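PDB 3DTD: invasion-associated protein B from Bartonella henselae, which is of unknown biochemical function but is probably involved in the invasion of host cells by the bacterium. Local coordinates for residues L76-G81 and C111-V116; V88-D93 and L131-T136; C45-Q50 and N160-L165; A124-K129 and G154-L159. All blocks are in the same frame, centred on the assembly; numbering follows the deposited sequence.

Contact 1 of 4, residues L76-G81 and C111-V116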
loop_
_atom_site.group_PDB
_atom_site.type_symbol
_atom_site.label_atom_id
_atom_site.label_comp_id
_atom_site.label_asym_id
_atom_site.label_seq_id
_atom_site.Cartn_x
_atom_site.Cartn_y
_atom_site.Cartn_z
ATOM N N LEU C 76 18.446 30.240 -14.274
ATOM C CA LEU C 76 19.230 29.404 -13.395
ATOM C C LEU C 76 18.381 29.083 -12.165
ATOM O O LEU C 76 17.784 29.977 -11.573
ATOM C CB LEU C 76 20.513 30.141 -13.003
ATOM C CG LEU C 76 21.487 29.562 -11.978
ATOM C CD1 LEU C 76 22.229 28.368 -12.537
ATOM C CD2 LEU C 76 22.466 30.639 -11.551
ATOM N N THR C 77 18.308 27.806 -11.803
ATOM C CA THR C 77 17.606 27.380 -10.596
ATOM C C THR C 77 18.637 27.070 -9.516
ATOM O O THR C 77 19.524 26.252 -9.725
ATOM C CB THR C 77 16.706 26.151 -10.851
ATOM O OG1 THR C 77 15.848 26.404 -11.971
ATOM C CG2 THR C 77 15.850 25.842 -9.629
ATOM N N VAL C 78 18.525 27.752 -8.377
ATOM C CA VAL C 78 19.453 27.590 -7.250
ATOM C C VAL C 78 18.689 27.027 -6.034
ATOM O O VAL C 78 17.456 27.021 -6.047
ATOM C CB VAL C 78 20.216 28.932 -6.915
ATOM C CG1 VAL C 78 21.062 29.401 -8.102
ATOM C CG2 VAL C 78 19.269 30.026 -6.456
ATOM N N PRO C 79 19.404 26.523 -5.002
ATOM C CA PRO C 79 18.714 25.974 -3.823
ATOM C C PRO C 79 17.883 26.967 -3.005
ATOM O O PRO C 79 18.012 28.177 -3.160
ATOM C CB PRO C 79 19.864 25.450 -2.946
ATOM C CG PRO C 79 21.018 25.322 -3.838
ATOM C CD PRO C 79 20.867 26.380 -4.874
ATOM N N PHE C 80 17.031 26.420 -2.140
ATOM C CA PHE C 80 16.333 27.177 -1.109
ATOM C C PHE C 80 17.331 27.622 -0.042
ATOM O O PHE C 80 18.417 27.050 0.080
ATOM C CB PHE C 80 15.275 26.292 -0.442
ATOM C CG PHE C 80 14.091 25.973 -1.316
ATOM C CD1 PHE C 80 13.341 26.985 -1.915
ATOM C CD2 PHE C 80 13.702 24.655 -1.506
ATOM C CE1 PHE C 80 12.245 26.683 -2.706
ATOM C CE2 PHE C 80 12.606 24.346 -2.294
ATOM C CZ PHE C 80 11.877 25.357 -2.893
ATOM N N GLY C 81 16.962 28.636 0.735
ATOM C CA GLY C 81 17.801 29.086 1.848
ATOM C C GLY C 81 18.851 30.115 1.472
ATOM O O GLY C 81 19.732 30.430 2.276
ATOM N N CYS C 111 14.887 28.328 -6.305
ATOM C CA CYS C 111 14.898 29.766 -6.565
ATOM C C CYS C 111 15.415 30.122 -7.959
ATOM O O CYS C 111 16.475 29.660 -8.377
ATOM C CB CYS C 111 15.679 30.493 -5.474
ATOM S SG CYS C 111 14.849 30.393 -3.883
ATOM N N ILE C 112 14.653 30.952 -8.664
ATOM C CA ILE C 112 14.896 31.237 -10.072
ATOM C C ILE C 112 15.712 32.516 -10.267
ATOM O O ILE C 112 15.338 33.589 -9.785
ATOM C CB ILE C 112 13.562 31.307 -10.878
ATOM C CG1 ILE C 112 12.672 30.081 -10.599
ATOM C CG2 ILE C 112 13.821 31.484 -12.374
ATOM C CD1 ILE C 112 13.279 28.714 -10.958
ATOM N N VAL C 113 16.835 32.371 -10.971
ATOM C CA VAL C 113 17.750 33.465 -11.283
ATOM C C VAL C 113 17.767 33.680 -12.804
ATOM O O VAL C 113 18.286 32.840 -13.538
ATOM C CB VAL C 113 19.191 33.148 -10.791
ATOM C CG1 VAL C 113 20.126 34.317 -11.056
ATOM C CG2 VAL C 113 19.206 32.793 -9.314
ATOM N N PRO C 114 17.175 34.789 -13.285
ATOM C CA PRO C 114 17.226 35.106 -14.714
ATOM C C PRO C 114 18.635 35.494 -15.154
ATOM O O PRO C 114 19.338 36.205 -14.434
ATOM C CB PRO C 114 16.290 36.316 -14.852
ATOM C CG PRO C 114 15.546 36.404 -13.580
ATOM C CD PRO C 114 16.418 35.804 -12.533
ATOM N N ILE C 115 19.029 35.018 -16.328
ATOM C CA ILE C 115 20.370 35.240 -16.851
ATOM C C ILE C 115 20.310 35.677 -18.309
ATOM O O ILE C 115 19.513 35.160 -19.086
ATOM C CB ILE C 115 21.260 33.980 -16.706
ATOM C CG1 ILE C 115 20.420 32.709 -16.887
ATOM C CG2 ILE C 115 21.927 33.974 -15.339
ATOM C CD1 ILE C 115 21.175 31.483 -17.316
ATOM N N VAL C 116 21.132 36.666 -18.653
ATOM C CA VAL C 116 21.305 37.122 -20.029
ATOM C C VAL C 116 22.808 37.162 -20.315
ATOM O O VAL C 116 23.567 37.797 -19.582
ATOM C CB VAL C 116 20.664 38.522 -20.268
ATOM C CG1 VAL C 116 21.016 39.059 -21.646
ATOM C CG2 VAL C 116 19.148 38.468 -20.110
#
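Two neighbouring strands of the larger antiparallel sheet, 72-78 and 110-117, are joined here in an E-set-related beta fold. L76 faces V113 and V78 faces C111 as hydrogen-bonded pairs, with T77 opposite I112 as the non-hydrogen-bonded pair between them. Each hydrogen-bonded pair closes a two-bond ring. L76 N reaches V113 O at 2.7 Å from above the carbonyl plane, whereas V113 N comes back to L76 O at 2.6 Å, almost along the C=O axis. V78 N meets C111 O at 2.8 Å and nearly straight (171°), and C111 N returns to V78 O at 2.9 Å, both donors lying in the carbonyl planes.

L76, V78, C111 and V113 send their side chains to one face. L76 and V113 run side by side; V78 crosses V113 at about a right angle, its CG2 lying 4.0 Å from V113 CG2 and 3.8 Å from C111 CB. On the face of T77 and I112, the bend of the isoleucine at chi2 (-60°) lays CD1 against T77 OG1, 3.6 Å away. Beyond the strand, F80 turns its ring back to C111, and SG meets F80 CD1 obliquely at 4.2 Å. This sulfur is disulfide-bonded to C106, while F80 also packs on P108 of the second subunit.

Four backbone bonds thus satisfy the amides and carbonyls of two pairs whose side chains are all buried. The chemistry is apolar on the L76 and V113 face, and the sulfur-aromatic contact places the disulfide next to a residue of the subunit interface.

Contact 2 of 4, residues V88-D93 and L131-T136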
loop_
_atom_site.group_PDB
_atom_site.type_symbol
_atom_site.label_atom_id
_atom_site.label_comp_id
_atom_site.label_asym_id
_atom_site.label_seq_id
_atom_site.Cartn_x
_atom_site.Cartn_y
_atom_site.Cartn_z
ATOM N N VAL C 88 23.585 36.969 -6.901
ATOM C CA VAL C 88 24.159 35.709 -7.353
ATOM C C VAL C 88 25.202 36.045 -8.416
ATOM O O VAL C 88 24.890 36.662 -9.438
ATOM C CB VAL C 88 23.077 34.741 -7.916
ATOM C CG1 VAL C 88 23.715 33.486 -8.517
ATOM C CG2 VAL C 88 22.075 34.355 -6.826
ATOM N N ARG C 89 26.443 35.649 -8.151
ATOM C CA ARG C 89 27.579 35.940 -9.018
ATOM C C ARG C 89 27.886 34.742 -9.920
ATOM O O ARG C 89 28.009 33.613 -9.447
ATOM C CB ARG C 89 28.793 36.306 -8.157
ATOM C CG ARG C 89 30.058 36.689 -8.913
ATOM C CD ARG C 89 31.181 36.984 -7.929
ATOM N NE ARG C 89 32.427 37.360 -8.594
ATOM C CZ ARG C 89 33.439 36.528 -8.827
ATOM N NH1 ARG C 89 33.367 35.254 -8.453
ATOM N NH2 ARG C 89 34.533 36.972 -9.436
ATOM N N LEU C 90 27.995 35.006 -11.219
ATOM C CA LEU C 90 28.316 33.983 -12.214
ATOM C C LEU C 90 29.675 34.265 -12.848
ATOM O O LEU C 90 29.919 35.366 -13.342
ATOM C CB LEU C 90 27.237 33.932 -13.303
ATOM C CG LEU C 90 25.928 33.177 -13.041
ATOM C CD1 LEU C 90 24.930 34.013 -12.254
ATOM C CD2 LEU C 90 25.317 32.750 -14.358
ATOM N N GLN C 91 30.550 33.264 -12.841
ATOM C CA GLN C 91 31.897 33.409 -13.385
ATOM C C GLN C 91 32.320 32.164 -14.161
ATOM O O GLN C 91 32.229 31.050 -13.652
ATOM C CB GLN C 91 32.898 33.696 -12.258
ATOM C CG GLN C 91 34.309 34.027 -12.734
ATOM C CD GLN C 91 35.307 34.165 -11.597
ATOM O OE1 GLN C 91 35.100 33.648 -10.496
ATOM N NE2 GLN C 91 36.404 34.858 -11.864
ATOM N N VAL C 92 32.785 32.361 -15.391
ATOM C CA VAL C 92 33.345 31.259 -16.164
ATOM C C VAL C 92 34.757 30.983 -15.661
ATOM O O VAL C 92 35.682 31.769 -15.902
ATOM C CB VAL C 92 33.368 31.528 -17.683
ATOM C CG1 VAL C 92 33.655 30.242 -18.429
ATOM C CG2 VAL C 92 32.059 32.124 -18.147
ATOM N N ASP C 93 34.887 29.862 -14.949
ATOM C CA ASP C 93 36.129 29.424 -14.308
ATOM C C ASP C 93 36.740 30.508 -13.414
ATOM O O ASP C 93 36.120 30.913 -12.431
ATOM C CB ASP C 93 37.125 28.873 -15.342
ATOM C CG ASP C 93 36.583 27.666 -16.092
ATOM O OD1 ASP C 93 36.164 26.680 -15.443
ATOM O OD2 ASP C 93 36.583 27.700 -17.338
ATOM N N LEU C 131 30.963 26.841 -14.958
ATOM C CA LEU C 131 30.364 28.127 -14.638
ATOM C C LEU C 131 30.160 28.178 -13.129
ATOM O O LEU C 131 29.240 27.560 -12.599
ATOM C CB LEU C 131 29.045 28.329 -15.381
ATOM C CG LEU C 131 28.282 29.632 -15.104
ATOM C CD1 LEU C 131 29.095 30.872 -15.471
ATOM C CD2 LEU C 131 26.983 29.619 -15.854
ATOM N N LYS C 132 31.048 28.893 -12.446
ATOM C CA LYS C 132 31.049 28.956 -10.990
ATOM C C LYS C 132 29.989 29.912 -10.464
ATOM O O LYS C 132 29.819 31.019 -10.983
ATOM C CB LYS C 132 32.432 29.362 -10.472
ATOM C CG LYS C 132 33.511 28.300 -10.659
ATOM C CD LYS C 132 34.822 28.733 -10.028
ATOM C CE LYS C 132 35.907 27.689 -10.240
ATOM N NZ LYS C 132 37.213 28.109 -9.650
ATOM N N LEU C 133 29.272 29.470 -9.436
ATOM C CA LEU C 133 28.247 30.293 -8.796
ATOM C C LEU C 133 28.678 30.740 -7.400
ATOM O O LEU C 133 29.297 29.975 -6.657
ATOM C CB LEU C 133 26.910 29.551 -8.709
ATOM C CG LEU C 133 25.990 29.214 -9.895
ATOM C CD1 LEU C 133 26.409 29.837 -11.234
ATOM C CD2 LEU C 133 25.850 27.718 -10.042
ATOM N N ALA C 134 28.350 31.983 -7.058
ATOM C CA ALA C 134 28.615 32.534 -5.728
ATOM C C ALA C 134 27.381 33.259 -5.195
ATOM O O ALA C 134 26.830 34.141 -5.860
ATOM C CB ALA C 134 29.816 33.474 -5.768
ATOM N N MET C 135 26.946 32.874 -3.997
ATOM C CA MET C 135 25.764 33.477 -3.367
ATOM C C MET C 135 25.888 33.517 -1.842
ATOM O O MET C 135 26.875 33.040 -1.281
ATOM C CB MET C 135 24.475 32.767 -3.818
ATOM C CG MET C 135 24.423 31.272 -3.533
ATOM S SD MET C 135 23.322 30.372 -4.648
ATOM C CE MET C 135 24.363 30.169 -6.085
ATOM N N THR C 136 24.889 34.098 -1.183
ATOM C CA THR C 136 24.879 34.234 0.270
ATOM C C THR C 136 23.729 33.415 0.867
ATOM O O THR C 136 22.603 33.464 0.376
ATOM C CB THR C 136 24.744 35.724 0.684
ATOM O OG1 THR C 136 25.657 36.521 -0.081
ATOM C CG2 THR C 136 25.038 35.911 2.160
#
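L90, L131 and L133 form the apolar centre, on the buried face of the strand pair 88-92 and 130-136. L90 lies alongside L133, with L90 CG 3.8 Å from L133 CD1, and crosses L131 obliquely, the two CD2 methyls meeting tip to tip. L131 CG stands anti to its backbone N (chi1 178°), so that CD1 leans across toward the partner strand, 3.6 Å from Q91 O and within touch of V92 CG2. Farther along, V88 CG2 rests beside M135 CB. Y121, A124 and L125 of helix 119-127 pack on V92.

The backbone between these side chains is antiparallel. R89 with A134 and Q91 with K132 are the hydrogen-bonded pairs, and L90 with L133 and V92 with L131 the non-hydrogen-bonded ones. R89 N points straight at A134 O (2.8 Å, 177°), and K132 N meets Q91 O at 2.7 Å; all four inter-strand donors lie in the planes of their acceptor carbonyls.

The other face is polar at its rim. R89 CB touches A134 CB at 3.8 Å, after which the extended arginine chain leads away, and R89 NH1 reaches Q91 OE1 at 3.1 Å from well above the amide plane. Q91 NE2 is held by G95 O. K132, extended beyond CG, lays its methylenes along D93 O, with CD at 3.5 Å.

The pair is therefore amphipathic: leucine and valine methyls fill the buried side, while charged and amide ends gather on the other. Backbone N-H groups of K129 and H130 bond the D93 carboxylate and would be expected to stabilise its charged form; its oxygens do not contact K132 NZ.

Contact 3 of 4, residues C45-Q50 and N160-L165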
loop_
_atom_site.group_PDB
_atom_site.type_symbol
_atom_site.label_atom_id
_atom_site.label_comp_id
_atom_site.label_asym_id
_atom_site.label_seq_id
_atom_site.Cartn_x
_atom_site.Cartn_y
_atom_site.Cartn_z
ATOM N N CYS C 45 13.308 25.891 -29.118
ATOM C CA CYS C 45 14.246 24.891 -28.641
ATOM C C CYS C 45 15.072 25.439 -27.495
ATOM O O CYS C 45 15.578 26.556 -27.558
ATOM C CB CYS C 45 15.146 24.419 -29.781
ATOM S SG CYS C 45 14.244 23.613 -31.116
ATOM N N PHE C 46 15.192 24.650 -26.436
ATOM C CA PHE C 46 15.979 25.063 -25.284
ATOM C C PHE C 46 17.111 24.103 -24.928
ATOM O O PHE C 46 17.066 22.911 -25.222
ATOM C CB PHE C 46 15.100 25.410 -24.066
ATOM C CG PHE C 46 14.212 24.290 -23.592
ATOM C CD1 PHE C 46 14.606 23.476 -22.533
ATOM C CD2 PHE C 46 12.961 24.073 -24.175
ATOM C CE1 PHE C 46 13.782 22.443 -22.076
ATOM C CE2 PHE C 46 12.132 23.041 -23.732
ATOM C CZ PHE C 46 12.544 22.225 -22.675
ATOM N N MET C 47 18.119 24.673 -24.283
ATOM C CA MET C 47 19.379 24.036 -23.961
ATOM C C MET C 47 19.423 23.937 -22.449
ATOM O O MET C 47 19.307 24.954 -21.770
ATOM C CB MET C 47 20.468 24.990 -24.419
ATOM C CG MET C 47 21.762 24.403 -24.830
ATOM S SD MET C 47 22.846 25.756 -25.349
ATOM C CE MET C 47 24.285 25.214 -24.462
ATOM N N HIS C 48 19.579 22.738 -21.902
ATOM C CA HIS C 48 19.484 22.594 -20.445
ATOM C C HIS C 48 20.426 21.590 -19.796
ATOM O O HIS C 48 20.926 20.678 -20.444
ATOM C CB HIS C 48 18.034 22.346 -20.003
ATOM C CG HIS C 48 17.422 21.113 -20.587
ATOM N ND1 HIS C 48 17.335 19.928 -19.891
ATOM C CD2 HIS C 48 16.873 20.879 -21.801
ATOM C CE1 HIS C 48 16.749 19.020 -20.648
ATOM N NE2 HIS C 48 16.463 19.570 -21.813
ATOM N N ARG C 49 20.651 21.797 -18.500
ATOM C CA ARG C 49 21.577 21.017 -17.689
ATOM C C ARG C 49 21.140 21.052 -16.215
ATOM O O ARG C 49 20.840 22.119 -15.679
ATOM C CB ARG C 49 22.995 21.588 -17.836
ATOM C CG ARG C 49 24.013 21.103 -16.811
ATOM C CD ARG C 49 24.770 19.896 -17.321
ATOM N NE ARG C 49 25.399 19.139 -16.241
ATOM C CZ ARG C 49 25.323 17.819 -16.095
ATOM N NH1 ARG C 49 24.659 17.070 -16.967
ATOM N NH2 ARG C 49 25.935 17.249 -15.074
ATOM N N GLN C 50 21.094 19.920 -15.561
ATOM C CA GLN C 50 20.962 19.944 -14.145
ATOM C C GLN C 50 22.088 19.285 -13.445
ATOM O O GLN C 50 22.706 18.432 -13.970
ATOM C CB GLN C 50 19.608 19.446 -13.698
ATOM C CG GLN C 50 19.369 18.051 -13.928
ATOM C CD GLN C 50 17.941 17.695 -13.806
ATOM O OE1 GLN C 50 17.601 16.555 -13.838
ATOM N NE2 GLN C 50 17.100 18.671 -13.671
ATOM N N ASN C 160 25.646 25.354 -30.934
ATOM C CA ASN C 160 25.724 25.191 -32.389
ATOM C C ASN C 160 24.493 24.524 -32.994
ATOM O O ASN C 160 24.053 24.895 -34.082
ATOM C CB ASN C 160 26.967 24.385 -32.776
ATOM C CG ASN C 160 28.250 25.162 -32.589
ATOM O OD1 ASN C 160 28.229 26.361 -32.348
ATOM N ND2 ASN C 160 29.381 24.475 -32.695
ATOM N N ARG C 161 23.963 23.534 -32.280
ATOM C CA ARG C 161 22.719 22.865 -32.641
ATOM C C ARG C 161 21.514 23.800 -32.506
ATOM O O ARG C 161 20.618 23.780 -33.350
ATOM C CB ARG C 161 22.543 21.595 -31.798
ATOM C CG ARG C 161 21.279 20.784 -32.075
ATOM C CD ARG C 161 21.181 20.318 -33.508
ATOM N NE ARG C 161 20.001 19.487 -33.706
ATOM C CZ ARG C 161 19.385 19.314 -34.870
ATOM N NH1 ARG C 161 19.831 19.923 -35.962
ATOM N NH2 ARG C 161 18.316 18.536 -34.934
ATOM N N LEU C 162 21.515 24.624 -31.459
ATOM C CA LEU C 162 20.492 25.648 -31.253
ATOM C C LEU C 162 20.471 26.703 -32.361
ATOM O O LEU C 162 19.401 27.177 -32.749
ATOM C CB LEU C 162 20.666 26.309 -29.878
ATOM C CG LEU C 162 19.547 26.157 -28.842
ATOM C CD1 LEU C 162 19.119 24.723 -28.599
ATOM C CD2 LEU C 162 19.939 26.834 -27.549
ATOM N N ILE C 163 21.658 27.055 -32.860
ATOM C CA ILE C 163 21.811 27.965 -34.001
ATOM C C ILE C 163 21.246 27.322 -35.268
ATOM O O ILE C 163 20.514 27.961 -36.022
ATOM C CB ILE C 163 23.297 28.401 -34.189
ATOM C CG1 ILE C 163 23.762 29.243 -32.993
ATOM C CG2 ILE C 163 23.487 29.207 -35.475
ATOM C CD1 ILE C 163 25.261 29.280 -32.780
ATOM N N ALA C 164 21.571 26.046 -35.465
ATOM C CA ALA C 164 21.093 25.251 -36.596
ATOM C C ALA C 164 19.578 25.020 -36.602
ATOM O O ALA C 164 18.968 24.943 -37.669
ATOM C CB ALA C 164 21.831 23.916 -36.649
ATOM N N LEU C 165 18.981 24.910 -35.415
ATOM C CA LEU C 165 17.533 24.730 -35.288
ATOM C C LEU C 165 16.748 26.020 -35.553
ATOM O O LEU C 165 15.569 25.965 -35.911
ATOM C CB LEU C 165 17.169 24.139 -33.922
ATOM C CG LEU C 165 17.437 22.644 -33.716
ATOM C CD1 LEU C 165 17.574 22.309 -32.238
ATOM C CD2 LEU C 165 16.367 21.775 -34.378
#
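Contact between strand 42-52 and helix 155-168 is wholly apolar across the two segments, with no hydrogen bond from one to the other. L162 enters between C45 and M47, and its two methyls divide the work: CD2 lies 3.7 Å from M47 CB and 3.8 Å from M47 SD, whereas CD1 sits against C45 CB at 4.2 Å. M47, with CG anti to its backbone N (chi1 -151°), crosses L162 obliquely, and its chain continues toward F155, A158 and L159 of the same helix. One turn on from L162, L165 brings CD1 to within 3.7 Å of C45 SG.

Covalent and polar bonds lie around this apolar strip. C45 SG, anti to its carbonyl carbon, is disulfide-bonded to C36 on adjacent strand 32-39. R161 NE makes a salt bridge with E27, and L165 CD2 lies over one face of the R161 guanidinium, toward its rim.

Strand and helix segments run almost antiparallel, 172° between their directions, with axes 9.1 Å apart. Side chains three residues apart on the helix meet alternate residues of the strand, the usual pattern of an amphipathic helix lying along the face of a beta sheet, here the C-terminal helix on the larger sheet.

Contact 4 of 4, residues A124-K129 and G154-L159. With GOL (glycerol), chain P.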
loop_
_atom_site.group_PDB
_atom_site.type_symbol
_atom_site.label_atom_id
_atom_site.label_comp_id
_atom_site.label_asym_id
_atom_site.label_seq_id
_atom_site.Cartn_x
_atom_site.Cartn_y
_atom_site.Cartn_z
ATOM N N ALA C 124 33.075 32.981 -23.782
ATOM C CA ALA C 124 33.747 32.472 -22.586
ATOM C C ALA C 124 33.155 31.143 -22.136
ATOM O O ALA C 124 33.887 30.254 -21.706
ATOM C CB ALA C 124 33.682 33.496 -21.456
ATOM N N LEU C 125 31.831 31.026 -22.244
ATOM C CA LEU C 125 31.090 29.795 -21.949
ATOM C C LEU C 125 31.500 28.634 -22.860
ATOM O O LEU C 125 31.588 27.491 -22.409
ATOM C CB LEU C 125 29.581 30.047 -22.081
ATOM C CG LEU C 125 28.578 30.228 -20.929
ATOM C CD1 LEU C 125 29.182 30.361 -19.539
ATOM C CD2 LEU C 125 27.646 31.387 -21.236
ATOM N N ARG C 126 31.746 28.941 -24.135
ATOM C CA ARG C 126 32.186 27.953 -25.127
ATOM C C ARG C 126 33.579 27.409 -24.835
ATOM O O ARG C 126 33.849 26.236 -25.079
ATOM C CB ARG C 126 32.167 28.542 -26.540
ATOM C CG ARG C 126 30.854 29.161 -26.949
ATOM C CD ARG C 126 30.915 29.698 -28.360
ATOM N NE ARG C 126 30.366 28.705 -29.269
ATOM C CZ ARG C 126 29.245 28.858 -29.960
ATOM N NH1 ARG C 126 28.550 29.987 -29.894
ATOM N NH2 ARG C 126 28.830 27.876 -30.738
ATOM N N ALA C 127 34.451 28.263 -24.305
ATOM C CA ALA C 127 35.831 27.888 -23.998
ATOM C C ALA C 127 36.027 27.400 -22.560
ATOM O O ALA C 127 37.094 26.891 -22.213
ATOM C CB ALA C 127 36.777 29.057 -24.299
ATOM N N GLY C 128 34.997 27.547 -21.733
ATOM C CA GLY C 128 35.099 27.242 -20.307
ATOM C C GLY C 128 34.814 25.805 -19.928
ATOM O O GLY C 128 34.311 25.031 -20.740
ATOM N N LYS C 129 35.139 25.461 -18.683
ATOM C CA LYS C 129 34.881 24.130 -18.128
ATOM C C LYS C 129 33.770 24.144 -17.076
ATOM O O LYS C 129 32.905 23.266 -17.062
ATOM C CB LYS C 129 36.165 23.526 -17.547
ATOM C CG LYS C 129 36.905 22.607 -18.524
ATOM C CD LYS C 129 38.414 22.612 -18.311
ATOM C CE LYS C 129 39.079 23.720 -19.117
ATOM N NZ LYS C 129 40.564 23.652 -19.044
ATOM N N GLY C 154 30.124 20.305 -23.480
ATOM C CA GLY C 154 29.076 20.145 -24.473
ATOM C C GLY C 154 28.280 21.406 -24.759
ATOM O O GLY C 154 27.383 21.379 -25.598
ATOM N N PHE C 155 28.607 22.502 -24.067
ATOM C CA PHE C 155 27.903 23.783 -24.228
ATOM C C PHE C 155 28.008 24.308 -25.653
ATOM O O PHE C 155 27.001 24.691 -26.251
ATOM C CB PHE C 155 28.429 24.841 -23.243
ATOM C CG PHE C 155 27.633 26.128 -23.232
ATOM C CD1 PHE C 155 26.669 26.350 -22.251
ATOM C CD2 PHE C 155 27.863 27.129 -24.182
ATOM C CE1 PHE C 155 25.928 27.534 -22.229
ATOM C CE2 PHE C 155 27.126 28.308 -24.176
ATOM C CZ PHE C 155 26.156 28.513 -23.196
ATOM N N SER C 156 29.230 24.335 -26.178
ATOM C CA SER C 156 29.508 24.863 -27.513
ATOM C C SER C 156 28.758 24.078 -28.594
ATOM O O SER C 156 28.102 24.673 -29.450
ATOM C CB SER C 156 31.022 24.880 -27.777
ATOM O OG SER C 156 31.402 25.942 -28.627
ATOM N N ASN C 157 28.824 22.750 -28.521
ATOM C CA ASN C 157 28.143 21.883 -29.487
ATOM C C ASN C 157 26.620 21.924 -29.407
ATOM O O ASN C 157 25.945 21.833 -30.436
ATOM C CB ASN C 157 28.634 20.440 -29.372
ATOM C CG ASN C 157 30.002 20.233 -29.997
ATOM O OD1 ASN C 157 30.401 20.947 -30.920
ATOM N ND2 ASN C 157 30.727 19.240 -29.502
ATOM N N ALA C 158 26.092 22.064 -28.192
ATOM C CA ALA C 158 24.657 22.243 -27.990
ATOM C C ALA C 158 24.176 23.607 -28.500
ATOM O O ALA C 158 23.096 23.706 -29.079
ATOM C CB ALA C 158 24.275 22.040 -26.529
ATOM N N LEU C 159 24.985 24.645 -28.306
ATOM C CA LEU C 159 24.642 25.978 -28.803
ATOM C C LEU C 159 24.688 26.056 -30.330
ATOM O O LEU C 159 23.857 26.724 -30.937
ATOM C CB LEU C 159 25.527 27.048 -28.165
ATOM C CG LEU C 159 25.206 28.518 -28.440
ATOM C CD1 LEU C 159 23.737 28.860 -28.184
ATOM C CD2 LEU C 159 26.107 29.379 -27.595
HETATM C C1 GOL P . 31.605 21.815 -26.260
HETATM O O1 GOL P . 31.270 20.725 -27.088
HETATM C C2 GOL P . 32.849 21.593 -25.398
HETATM O O2 GOL P . 32.938 20.266 -24.920
HETATM C C3 GOL P . 32.835 22.567 -24.221
HETATM O O3 GOL P . 32.135 23.750 -24.551
#
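L125 lies over one face of the F155 ring: its CB is 4.0 Å from the ring centroid and 23° off the normal, a CH-pi contact displaced toward the CE2 and CZ rim. The two side chains cross obliquely, and L125 CG reaches F155 CZ at 3.7 Å. F155 CG is anti to its backbone N; W32 packs on the ring edge-to-face and M47 also touches it.

Beside this pair, R126 bends at chi3 (97°) and turns its guanidinium over helix 155-168. S156 OG sits at the edge of the group, near its plane, accepting from R126 NE at 3.0 Å with an N-H...O angle of 149°. L159 CD2 lies over one face, 3.4 Å from R126 NH1, the leucine crossing the arginine at about a right angle. The edge and one face of the R126 guanidinium are thus used by S156 and L159, three residues apart on the helix.

A glycerol, probably from crystallisation, bridges the two helix ends. Its O3 donates to R126 O at 3.1 Å and receives a long, weak bond from S156 N; further weak bonds come from N157 N and from G154 N, at the N-cap position. The C-terminal end of helix 119-127 thus packs on the first turn of helix 155-168, a helix-helix junction held by an aromatic CH-pi contact and an arginine-serine hydrogen bond.

Contacts 1 and 2 belong to the two sheets, which pack face to face here: their centres are 11 Å apart, and I115 CG2 packs on L90 CD2 at 3.7 Å while V78 CG1 meets M135 CE at 3.9 Å. Contact 2 joins contact 4 through V92 CG2, 3.6 Å from L125 CD1, and through D93 OD2, a probable acceptor from K129 N at 3.0 Å. Contacts 3 and 4 share helix 155-168 and lie 11 Å apart between centres, M47 CE touching F155 O at 3.3 Å. Contacts 1 and 3 reach the same sheet, their nearest atoms about 7 Å apart. One glycerol lies between the helix ends of contact 4; another bound glycerol is about 3 Å from the F80 side chain of contact 1.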